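Local atomic coordinates of poly-beta-1,6-N-acetyl-D-glucosamine export protein (Escherichia coli, PDB entry 4Y25), a protein that exports the biofilm polysaccharide poly-beta-1,6-N-acetyl-D-glucosamine across the outer membrane, through the C-terminal beta-barrel domain that this chain represents. Residues A[192-197]-A[204-209]; A[161-166]-A[196-201]; A[239-244]-A[275-280]; A[121-126]-A[156-161]. All blocks are in the same frame, centred on the assembly; numbering follows the deposited sequence.

Interaction 1 of 4, residues A[192-197]-A[204-209]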
# COMPACT_ATOMS: atom_id res chain seq x y z
N TYR A 192 -11.81 -9.09 -1.89
CA TYR A 192 -10.50 -9.46 -2.42
C TYR A 192 -10.49 -10.89 -2.96
O TYR A 192 -11.08 -11.79 -2.37
CB TYR A 192 -9.43 -9.30 -1.35
CG TYR A 192 -8.04 -9.74 -1.77
CD1 TYR A 192 -7.30 -9.00 -2.68
CD2 TYR A 192 -7.48 -10.90 -1.25
CE1 TYR A 192 -6.03 -9.40 -3.06
CE2 TYR A 192 -6.21 -11.31 -1.63
CZ TYR A 192 -5.49 -10.56 -2.54
OH TYR A 192 -4.24 -10.97 -2.91
N TYR A 193 -9.82 -11.07 -4.10
CA TYR A 193 -9.71 -12.37 -4.74
C TYR A 193 -8.27 -12.61 -5.18
O TYR A 193 -7.64 -11.74 -5.77
CB TYR A 193 -10.67 -12.45 -5.94
CG TYR A 193 -10.63 -13.76 -6.70
CD1 TYR A 193 -11.26 -14.90 -6.22
CD2 TYR A 193 -9.97 -13.85 -7.92
CE1 TYR A 193 -11.23 -16.09 -6.92
CE2 TYR A 193 -9.94 -15.03 -8.63
CZ TYR A 193 -10.57 -16.15 -8.13
OH TYR A 193 -10.53 -17.33 -8.84
N GLU A 194 -7.75 -13.80 -4.87
CA GLU A 194 -6.40 -14.17 -5.26
C GLU A 194 -6.33 -15.61 -5.75
O GLU A 194 -6.83 -16.52 -5.08
CB GLU A 194 -5.42 -13.96 -4.10
CG GLU A 194 -4.00 -14.43 -4.40
CD GLU A 194 -3.09 -14.38 -3.18
OE1 GLU A 194 -3.52 -13.86 -2.13
OE2 GLU A 194 -1.94 -14.87 -3.27
N GLN A 195 -5.72 -15.81 -6.91
CA GLN A 195 -5.56 -17.15 -7.47
C GLN A 195 -4.12 -17.38 -7.92
O GLN A 195 -3.52 -16.53 -8.57
CB GLN A 195 -6.54 -17.36 -8.63
CG GLN A 195 -6.18 -18.52 -9.55
CD GLN A 195 -5.74 -18.05 -10.93
OE1 GLN A 195 -5.96 -16.89 -11.30
NE2 GLN A 195 -5.12 -18.94 -11.69
N ASN A 196 -3.57 -18.54 -7.56
CA ASN A 196 -2.22 -18.90 -7.96
C ASN A 196 -2.20 -20.22 -8.73
O ASN A 196 -3.25 -20.79 -9.02
CB ASN A 196 -1.31 -18.99 -6.73
CG ASN A 196 -1.08 -17.64 -6.09
OD1 ASN A 196 -0.23 -16.87 -6.53
ND2 ASN A 196 -1.83 -17.36 -5.03
N THR A 197 -1.00 -20.70 -9.06
CA THR A 197 -0.89 -21.92 -9.87
C THR A 197 0.07 -22.95 -9.29
O THR A 197 -0.28 -24.13 -9.19
CB THR A 197 -0.46 -21.59 -11.31
OG1 THR A 197 0.71 -20.76 -11.30
CG2 THR A 197 -1.58 -20.87 -12.05
N TYR A 204 3.97 -18.55 0.96
CA TYR A 204 2.52 -18.68 1.05
C TYR A 204 1.88 -18.38 -0.30
O TYR A 204 1.75 -17.23 -0.71
CB TYR A 204 1.93 -17.76 2.12
CG TYR A 204 0.45 -18.00 2.36
CD1 TYR A 204 -0.01 -19.22 2.83
CD2 TYR A 204 -0.49 -17.00 2.11
CE1 TYR A 204 -1.36 -19.45 3.04
CE2 TYR A 204 -1.84 -17.22 2.32
CZ TYR A 204 -2.27 -18.45 2.78
OH TYR A 204 -3.61 -18.67 2.99
N ASN A 205 1.48 -19.45 -0.99
CA ASN A 205 0.90 -19.34 -2.32
C ASN A 205 -0.48 -20.00 -2.38
O ASN A 205 -0.64 -21.04 -3.01
CB ASN A 205 1.83 -19.97 -3.35
CG ASN A 205 1.67 -19.36 -4.73
OD1 ASN A 205 1.67 -18.14 -4.88
ND2 ASN A 205 1.53 -20.21 -5.74
N PRO A 206 -1.48 -19.38 -1.73
CA PRO A 206 -2.83 -19.94 -1.70
C PRO A 206 -3.43 -20.05 -3.10
O PRO A 206 -3.33 -19.10 -3.88
CB PRO A 206 -3.61 -18.95 -0.83
CG PRO A 206 -2.87 -17.66 -0.99
CD PRO A 206 -1.42 -18.06 -1.09
N ILE A 207 -4.06 -21.18 -3.39
CA ILE A 207 -4.54 -21.47 -4.74
C ILE A 207 -5.73 -20.60 -5.13
O ILE A 207 -5.78 -20.06 -6.24
CB ILE A 207 -4.94 -22.94 -4.87
CG1 ILE A 207 -3.70 -23.83 -4.77
CG2 ILE A 207 -5.65 -23.19 -6.20
CD1 ILE A 207 -3.99 -25.20 -4.18
N LYS A 208 -6.69 -20.46 -4.22
CA LYS A 208 -7.87 -19.65 -4.48
C LYS A 208 -8.47 -19.11 -3.18
O LYS A 208 -9.08 -19.86 -2.42
CB LYS A 208 -8.92 -20.45 -5.26
CG LYS A 208 -10.06 -19.61 -5.82
CD LYS A 208 -10.85 -20.39 -6.86
CE LYS A 208 -10.00 -20.72 -8.08
NZ LYS A 208 -10.78 -21.42 -9.13
N THR A 209 -8.27 -17.82 -2.94
CA THR A 209 -8.74 -17.18 -1.72
C THR A 209 -9.75 -16.09 -2.03
O THR A 209 -9.62 -15.37 -3.02
CB THR A 209 -7.56 -16.58 -0.92
OG1 THR A 209 -6.52 -17.56 -0.80
CG2 THR A 209 -8.01 -16.15 0.47
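The side-chain nitrogen of N196 places each of its two hydrogens on a different oxygen. Across the contact ND2 bonds P206 O at 2.6 Å; within its own segment it reaches E194 OE2, on the anti side of that carboxylate. Both acceptors lie close to the N196 amide plane, which fixes the rotation of the amide. CB already points to 204-209, and chi1 -68° sets CG beside the backbone N. An asparagine suits the place because its oxygen is also used: OD1 and N205 OD1 are two acceptors side by side, and R166 supplies donors to both. N164 ND2 also donates to N196 OD1, and N205 ND2 binds N164 OD1. E194 is paired with R166 too, while its OE2 lies 3.7 Å from CG of P206, whose compact ring packs beside the carboxylate.

Beyond these side-chain bonds the backbones pair. E194 and T209 form an antiparallel hydrogen-bonded pair, with T209 N to E194 O at 2.9 Å; one more backbone bond, N196 N to I207 O at 3.0 Å, follows just past the strand ends. On the face carrying Y193, Q195 and K208, the lysine's aliphatic chain crosses the tyrosine, CE coming 3.5 Å from OH.

Strands 183-195 and 208-225 are neighbours in the barrel, flanked by 165-179 beside the former and 228-243 beside the latter, where P206 and T209 touch Q243.

Interaction 2 of 4, residues A[161-166]-A[196-201]; sequences SDSNQR and NTEHDT
At the edge of the R166 guanidinium, in its plane, lies N196 OD1, and NE bonds it at 2.8 Å along a nearly straight line. The guanidinium and the N196 amide stand almost perpendicular, 82° apart, yet NE meets a lone pair of OD1 in the carbonyl plane. The N164 amide is turned only modestly from that of N196, and its ND2 gives the same oxygen a second bond at 3.1 Å. Arginine suits the place: CB and CG run beside the asparagine, and a bend at chi3 (-60°) turns NE onto OD1. NE also forms a salt bridge with E194 OE2, and N196 ND2 bonds P206 O.

N164 OD1 is gripped in turn by two successive backbone amides. E198 N approaches on a lone pair at 2.7 Å, and T197 N comes from above the carbonyl plane at 2.8 Å; N205 ND2 is a further donor. Residues 161-164 form the turn between strand 149-160 and strand 165-179; the loop holding 196-201 follows strand 183-195, at the barrel end away from the chain termini. Since the preceding domain is predicted to be periplasmic, this end is probably extracellular.

The hydroxyl of T197 stands between its own backbone N and carbonyl carbon (chi1 51°), where it accepts Q165 N at 3.0 Å. Its contact with N164 OD1 is weak. E198 CB adds an apolar touch, 3.6 Å from N164 CB.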
# COMPACT_ATOMS: atom_id res chain seq x y z
N SER A 161 9.15 -16.14 -11.09
CA SER A 161 10.24 -16.82 -11.79
C SER A 161 10.23 -18.32 -11.55
O SER A 161 11.20 -19.02 -11.88
CB SER A 161 11.59 -16.23 -11.38
OG SER A 161 11.88 -16.50 -10.02
N ASP A 162 9.15 -18.83 -10.96
CA ASP A 162 8.99 -20.26 -10.75
C ASP A 162 7.68 -20.76 -11.36
O ASP A 162 7.02 -21.64 -10.81
CB ASP A 162 9.05 -20.60 -9.25
CG ASP A 162 7.86 -20.07 -8.47
OD1 ASP A 162 7.15 -19.19 -8.98
OD2 ASP A 162 7.64 -20.54 -7.33
N SER A 163 7.33 -20.16 -12.50
CA SER A 163 6.17 -20.54 -13.31
C SER A 163 4.82 -20.17 -12.69
O SER A 163 3.78 -20.29 -13.34
CB SER A 163 6.20 -22.04 -13.61
OG SER A 163 5.03 -22.44 -14.32
N ASN A 164 4.83 -19.72 -11.44
CA ASN A 164 3.58 -19.35 -10.77
C ASN A 164 3.06 -18.00 -11.25
O ASN A 164 3.80 -17.02 -11.29
CB ASN A 164 3.76 -19.32 -9.26
CG ASN A 164 2.45 -19.04 -8.52
OD1 ASN A 164 1.64 -19.95 -8.32
ND2 ASN A 164 2.24 -17.79 -8.13
N GLN A 165 1.78 -17.95 -11.60
CA GLN A 165 1.16 -16.67 -11.93
C GLN A 165 0.01 -16.36 -10.98
O GLN A 165 -0.92 -17.15 -10.82
CB GLN A 165 0.68 -16.63 -13.39
CG GLN A 165 0.30 -17.97 -13.99
CD GLN A 165 -0.33 -17.80 -15.37
OE1 GLN A 165 0.19 -17.07 -16.21
NE2 GLN A 165 -1.45 -18.47 -15.59
N ARG A 166 0.09 -15.19 -10.36
CA ARG A 166 -0.90 -14.74 -9.40
C ARG A 166 -1.80 -13.66 -10.00
O ARG A 166 -1.32 -12.60 -10.40
CB ARG A 166 -0.21 -14.20 -8.14
CG ARG A 166 -1.16 -13.63 -7.11
CD ARG A 166 -0.42 -13.26 -5.84
NE ARG A 166 0.25 -14.41 -5.25
CZ ARG A 166 1.02 -14.35 -4.17
NH1 ARG A 166 1.23 -13.19 -3.56
NH2 ARG A 166 1.59 -15.46 -3.70
N ASN A 196 -3.57 -18.54 -7.56
CA ASN A 196 -2.22 -18.90 -7.96
C ASN A 196 -2.20 -20.22 -8.73
O ASN A 196 -3.25 -20.79 -9.02
CB ASN A 196 -1.31 -18.99 -6.73
CG ASN A 196 -1.08 -17.64 -6.09
OD1 ASN A 196 -0.23 -16.87 -6.53
ND2 ASN A 196 -1.83 -17.36 -5.03
N THR A 197 -1.00 -20.70 -9.06
CA THR A 197 -0.89 -21.92 -9.87
C THR A 197 0.07 -22.95 -9.29
O THR A 197 -0.28 -24.13 -9.19
CB THR A 197 -0.46 -21.59 -11.31
OG1 THR A 197 0.71 -20.76 -11.30
CG2 THR A 197 -1.58 -20.87 -12.05
N GLU A 198 1.27 -22.54 -8.91
CA GLU A 198 2.26 -23.48 -8.36
C GLU A 198 1.78 -24.02 -7.01
O GLU A 198 1.39 -23.26 -6.13
CB GLU A 198 3.63 -22.81 -8.23
CG GLU A 198 4.79 -23.80 -8.12
CD GLU A 198 5.13 -24.46 -9.44
OE1 GLU A 198 4.58 -24.04 -10.49
OE2 GLU A 198 5.95 -25.41 -9.44
N HIS A 199 1.83 -25.34 -6.86
CA HIS A 199 1.14 -26.00 -5.75
C HIS A 199 2.02 -26.36 -4.56
O HIS A 199 1.58 -26.28 -3.41
CB HIS A 199 0.43 -27.26 -6.25
CG HIS A 199 -0.97 -27.01 -6.71
ND1 HIS A 199 -1.75 -27.97 -7.31
CD2 HIS A 199 -1.74 -25.89 -6.64
CE1 HIS A 199 -2.94 -27.46 -7.60
NE2 HIS A 199 -2.96 -26.20 -7.20
N ASP A 200 3.26 -26.77 -4.82
CA ASP A 200 4.21 -27.01 -3.74
C ASP A 200 5.24 -25.89 -3.70
O ASP A 200 6.21 -25.90 -4.46
CB ASP A 200 4.88 -28.38 -3.89
CG ASP A 200 3.90 -29.48 -4.25
OD1 ASP A 200 3.52 -30.25 -3.35
OD2 ASP A 200 3.53 -29.58 -5.44
N THR A 201 5.01 -24.93 -2.82
CA THR A 201 5.82 -23.71 -2.78
C THR A 201 6.40 -23.45 -1.39
O THR A 201 5.78 -23.78 -0.38
CB THR A 201 5.00 -22.48 -3.20
OG1 THR A 201 4.10 -22.11 -2.14
CG2 THR A 201 4.20 -22.76 -4.47

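Interaction 3 of 4, residues A[239-244]-A[275-280]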
# COMPACT_ATOMS: atom_id res chain seq x y z
N GLY A 239 -14.94 -9.72 9.21
CA GLY A 239 -15.34 -10.36 7.97
C GLY A 239 -15.04 -11.84 7.93
O GLY A 239 -14.70 -12.45 8.94
N ALA A 240 -15.16 -12.43 6.74
CA ALA A 240 -14.89 -13.85 6.56
C ALA A 240 -13.90 -14.09 5.43
O ALA A 240 -13.89 -13.36 4.43
CB ALA A 240 -16.20 -14.60 6.29
N SER A 241 -13.07 -15.11 5.59
CA SER A 241 -12.09 -15.48 4.56
C SER A 241 -12.28 -16.92 4.11
O SER A 241 -12.27 -17.84 4.93
CB SER A 241 -10.67 -15.29 5.07
OG SER A 241 -9.73 -15.74 4.12
N TRP A 242 -12.43 -17.11 2.81
CA TRP A 242 -12.55 -18.45 2.26
C TRP A 242 -11.29 -18.86 1.50
O TRP A 242 -10.72 -18.07 0.75
CB TRP A 242 -13.76 -18.56 1.34
CG TRP A 242 -13.88 -19.90 0.67
CD1 TRP A 242 -14.49 -21.02 1.16
CD2 TRP A 242 -13.38 -20.25 -0.63
NE1 TRP A 242 -14.40 -22.05 0.26
CE2 TRP A 242 -13.72 -21.60 -0.85
CE3 TRP A 242 -12.68 -19.56 -1.62
CZ2 TRP A 242 -13.38 -22.27 -2.02
CZ3 TRP A 242 -12.34 -20.23 -2.78
CH2 TRP A 242 -12.70 -21.57 -2.98
N GLN A 243 -10.86 -20.10 1.71
CA GLN A 243 -9.73 -20.67 1.00
C GLN A 243 -10.05 -22.12 0.62
O GLN A 243 -10.40 -22.93 1.48
CB GLN A 243 -8.46 -20.60 1.85
CG GLN A 243 -7.21 -21.09 1.15
CD GLN A 243 -6.00 -21.11 2.07
OE1 GLN A 243 -6.07 -20.67 3.22
NE2 GLN A 243 -4.88 -21.63 1.57
N LYS A 244 -9.94 -22.42 -0.67
CA LYS A 244 -10.26 -23.75 -1.18
C LYS A 244 -9.33 -24.79 -0.55
O LYS A 244 -8.15 -24.51 -0.33
CB LYS A 244 -10.17 -23.75 -2.71
CG LYS A 244 -10.10 -25.09 -3.41
CD LYS A 244 -10.43 -24.89 -4.89
CE LYS A 244 -9.74 -25.88 -5.81
NZ LYS A 244 -9.12 -27.01 -5.08
N GLU A 275 -4.46 -7.75 13.01
CA GLU A 275 -5.37 -8.51 12.16
C GLU A 275 -5.20 -10.01 12.41
O GLU A 275 -4.11 -10.49 12.71
CB GLU A 275 -5.15 -8.18 10.68
CG GLU A 275 -4.19 -9.11 9.96
CD GLU A 275 -4.06 -8.76 8.49
OE1 GLU A 275 -5.10 -8.72 7.79
OE2 GLU A 275 -2.92 -8.54 8.03
N LYS A 276 -6.31 -10.73 12.30
CA LYS A 276 -6.31 -12.16 12.54
C LYS A 276 -7.18 -12.85 11.50
O LYS A 276 -8.41 -12.74 11.53
CB LYS A 276 -6.81 -12.46 13.96
CG LYS A 276 -6.60 -13.89 14.42
CD LYS A 276 -7.09 -14.06 15.85
CE LYS A 276 -6.76 -15.43 16.42
NZ LYS A 276 -7.27 -15.56 17.81
N ARG A 277 -6.54 -13.53 10.56
CA ARG A 277 -7.25 -14.24 9.50
C ARG A 277 -6.67 -15.64 9.35
O ARG A 277 -5.56 -15.91 9.81
CB ARG A 277 -7.16 -13.45 8.19
CG ARG A 277 -5.78 -13.39 7.57
CD ARG A 277 -5.79 -12.63 6.25
NE ARG A 277 -6.79 -13.15 5.32
CZ ARG A 277 -6.54 -14.09 4.41
NH1 ARG A 277 -5.34 -14.63 4.31
NH2 ARG A 277 -7.51 -14.50 3.60
N PRO A 278 -7.43 -16.55 8.72
CA PRO A 278 -6.91 -17.91 8.52
C PRO A 278 -5.92 -18.03 7.37
O PRO A 278 -6.13 -17.46 6.30
CB PRO A 278 -8.18 -18.72 8.22
CG PRO A 278 -9.12 -17.72 7.63
CD PRO A 278 -8.85 -16.44 8.36
N TYR A 279 -4.83 -18.76 7.61
CA TYR A 279 -3.89 -19.13 6.56
C TYR A 279 -3.72 -20.65 6.54
O TYR A 279 -3.15 -21.22 7.47
CB TYR A 279 -2.52 -18.48 6.77
CG TYR A 279 -2.52 -16.97 6.93
CD1 TYR A 279 -2.45 -16.13 5.83
CD2 TYR A 279 -2.55 -16.40 8.20
CE1 TYR A 279 -2.43 -14.75 5.98
CE2 TYR A 279 -2.53 -15.02 8.36
CZ TYR A 279 -2.47 -14.21 7.25
OH TYR A 279 -2.46 -12.84 7.42
N ASP A 280 -4.23 -21.29 5.49
CA ASP A 280 -4.17 -22.75 5.36
C ASP A 280 -4.74 -23.46 6.59
O ASP A 280 -4.13 -24.39 7.11
CB ASP A 280 -2.73 -23.22 5.12
CG ASP A 280 -2.24 -22.93 3.72
OD1 ASP A 280 -3.09 -22.68 2.84
OD2 ASP A 280 -1.01 -22.96 3.51
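Q243 meets the backbone of D280 through a hydrogen bond, D280 N to Q243 OE1 at 3.0 Å, with the donor tilted slightly from the amide's carbonyl plane. The glutamine chain is fully extended, its CG anti to the backbone N (chi1 -176°), and this length is what spans the gap. Its NE2 faces D280 OD1, but the modelled separation is too short for the detail of that bond to be trusted.

The other polar pair works through a third residue. S241 OG and R277 NH2 are close, though badly angled for a hydrogen bond; both instead bind the carboxylate of D211, serine by a hydrogen bond and arginine by a salt bridge. A small serine can share the carboxylate with the arginine, one oxygen each.

Apolar contact is slight: S241 CB lies 3.9 Å from CG of P278, a residue that offers a compact ring and no N-H.

Strands 228-243 and 266-278 run in the same direction, 34° apart over these segments, because 247-262 lies between them in the sheet. Contact between next-but-one strands through S241, Q243 and R277 belongs to the concave, inner side of a closed antiparallel beta-barrel.

Interaction 4 of 4, residues A[121-126]-A[156-161]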
# COMPACT_ATOMS: atom_id res chain seq x y z
N HIS A 121 6.56 -5.76 -6.03
CA HIS A 121 6.41 -5.90 -4.59
C HIS A 121 5.23 -6.81 -4.28
O HIS A 121 5.03 -7.24 -3.14
CB HIS A 121 6.21 -4.54 -3.92
CG HIS A 121 7.26 -3.54 -4.27
ND1 HIS A 121 8.58 -3.68 -3.89
CD2 HIS A 121 7.19 -2.37 -4.96
CE1 HIS A 121 9.27 -2.64 -4.34
NE2 HIS A 121 8.45 -1.84 -4.99
N ARG A 122 4.44 -7.11 -5.31
CA ARG A 122 3.30 -8.01 -5.18
C ARG A 122 3.78 -9.45 -4.99
O ARG A 122 3.00 -10.34 -4.65
CB ARG A 122 2.39 -7.90 -6.41
CG ARG A 122 1.44 -6.71 -6.35
CD ARG A 122 0.00 -7.14 -6.60
NE ARG A 122 -0.97 -6.18 -6.10
CZ ARG A 122 -1.40 -6.14 -4.84
NH1 ARG A 122 -0.95 -7.02 -3.95
NH2 ARG A 122 -2.30 -5.23 -4.47
N VAL A 123 5.08 -9.66 -5.21
CA VAL A 123 5.75 -10.87 -4.77
C VAL A 123 6.12 -10.71 -3.30
O VAL A 123 6.75 -9.72 -2.93
CB VAL A 123 7.03 -11.14 -5.60
CG1 VAL A 123 7.88 -12.22 -4.94
CG2 VAL A 123 6.67 -11.53 -7.03
N PRO A 124 5.70 -11.66 -2.45
CA PRO A 124 6.03 -11.63 -1.01
C PRO A 124 7.54 -11.40 -0.84
O PRO A 124 8.32 -12.19 -1.37
CB PRO A 124 5.60 -13.01 -0.51
CG PRO A 124 5.43 -13.86 -1.76
CD PRO A 124 4.99 -12.90 -2.82
N LEU A 125 7.93 -10.35 -0.12
CA LEU A 125 9.26 -9.76 -0.28
C LEU A 125 10.48 -10.63 -0.03
O LEU A 125 11.59 -10.16 -0.27
CB LEU A 125 9.41 -8.50 0.58
CG LEU A 125 8.97 -7.25 -0.19
CD1 LEU A 125 7.49 -6.88 -0.02
CD2 LEU A 125 9.89 -6.09 0.13
N ARG A 126 10.30 -11.86 0.44
CA ARG A 126 11.39 -12.81 0.32
C ARG A 126 10.87 -14.22 0.07
O ARG A 126 11.02 -15.13 0.88
CB ARG A 126 12.30 -12.78 1.53
CG ARG A 126 13.53 -11.96 1.19
CD ARG A 126 14.20 -12.62 0.01
NE ARG A 126 15.15 -13.67 0.33
CZ ARG A 126 16.37 -13.77 -0.18
NH1 ARG A 126 16.81 -12.99 -1.18
NH2 ARG A 126 17.12 -14.79 0.22
N ALA A 156 -4.67 -7.19 -10.48
CA ALA A 156 -3.26 -7.29 -10.81
C ALA A 156 -2.87 -8.70 -11.20
O ALA A 156 -3.33 -9.67 -10.59
CB ALA A 156 -2.41 -6.81 -9.64
N PHE A 157 -2.02 -8.81 -12.21
CA PHE A 157 -1.49 -10.10 -12.63
C PHE A 157 0.01 -10.12 -12.36
O PHE A 157 0.70 -9.12 -12.60
CB PHE A 157 -1.78 -10.36 -14.12
CG PHE A 157 -3.21 -10.08 -14.51
CD1 PHE A 157 -4.18 -11.06 -14.42
CD2 PHE A 157 -3.59 -8.83 -14.99
CE1 PHE A 157 -5.50 -10.81 -14.78
CE2 PHE A 157 -4.90 -8.57 -15.36
CZ PHE A 157 -5.85 -9.56 -15.25
N THR A 158 0.52 -11.23 -11.84
CA THR A 158 1.94 -11.31 -11.47
C THR A 158 2.58 -12.62 -11.92
O THR A 158 2.09 -13.70 -11.59
CB THR A 158 2.13 -11.18 -9.94
OG1 THR A 158 1.38 -10.06 -9.45
CG2 THR A 158 3.60 -10.98 -9.61
N ASP A 159 3.68 -12.51 -12.66
CA ASP A 159 4.41 -13.69 -13.13
C ASP A 159 5.67 -13.92 -12.31
O ASP A 159 6.58 -13.10 -12.31
CB ASP A 159 4.77 -13.53 -14.61
CG ASP A 159 4.57 -14.81 -15.40
OD1 ASP A 159 3.72 -15.63 -15.01
OD2 ASP A 159 5.28 -14.99 -16.41
N PHE A 160 5.71 -15.05 -11.61
CA PHE A 160 6.85 -15.40 -10.76
C PHE A 160 7.91 -16.14 -11.58
O PHE A 160 7.61 -16.72 -12.62
CB PHE A 160 6.41 -16.27 -9.58
CG PHE A 160 5.58 -15.54 -8.55
CD1 PHE A 160 4.38 -14.95 -8.89
CD2 PHE A 160 6.00 -15.48 -7.23
CE1 PHE A 160 3.62 -14.30 -7.94
CE2 PHE A 160 5.25 -14.83 -6.27
CZ PHE A 160 4.05 -14.24 -6.63
N SER A 161 9.15 -16.14 -11.09
CA SER A 161 10.24 -16.82 -11.79
C SER A 161 10.23 -18.32 -11.55
O SER A 161 11.20 -19.02 -11.88
CB SER A 161 11.59 -16.23 -11.38
OG SER A 161 11.88 -16.50 -10.02
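F160 holds CG beside its backbone N, anti to the carbonyl carbon (chi1 -70°), and V123 carries CG1 anti to its own N (chi1 167°), with CG2 beside the N; with these settings the ring and the branched methyls meet tip to tip. The setting is a loop folded against the inner side of the barrel wall: 121-126 belong to the loop between strands 110-118 and 134-144, and 156-160 end the strand 149-160, which is the next one beyond 134-144. A156 and T158 point to the loop, and F160 brings its ring to it, whereas F157 and D159 point to the other side of the strand.

V123 CG2 stands over one face of the F160 ring, 3.9 Å from its centroid and 20° off the normal, a CH-pi contact. P124 comes to the ring's edge instead, CD lying 4.0 Å from CE2. The aromatic residue suits this position because it can receive a methyl on a face and a proline at its rim; it also meets the ring of Y203, with planes about parallel.

Nearer the start of the loop the wall residues become smaller. T158 turns its methyl to V123, CG2 to CG2 at 4.0 Å, while its OG1 is near R122 CB. No hydrogen bond crosses the contact, so shape and apolar surface carry it. R122 bends after CG and passes CD and NE over A156, whose single methyl makes little demand on space there, with the charged end continuing toward E168, a long and weak pairing. Both CD and NE of R122 are 3.9 Å from A156 CB.

All four contacts gather at the same end of the barrel, and their chemistry follows their place. Interaction 4 is the most buried and the closest to the chain's centre; it is largely apolar and joins a loop to the wall. Interaction 1 pairs adjacent strands by backbone bonds, and interaction 2, the most peripheral of the four, ties a turn to a loop through amide networks. These two share N196 and T197, and R166 also pairs with T158 of interaction 4, giving a continuous chain across strands 149-160 to 208-225. Interaction 3 adjoins interaction 1 through K208 and K244 but spans next-but-one strands through polar side chains.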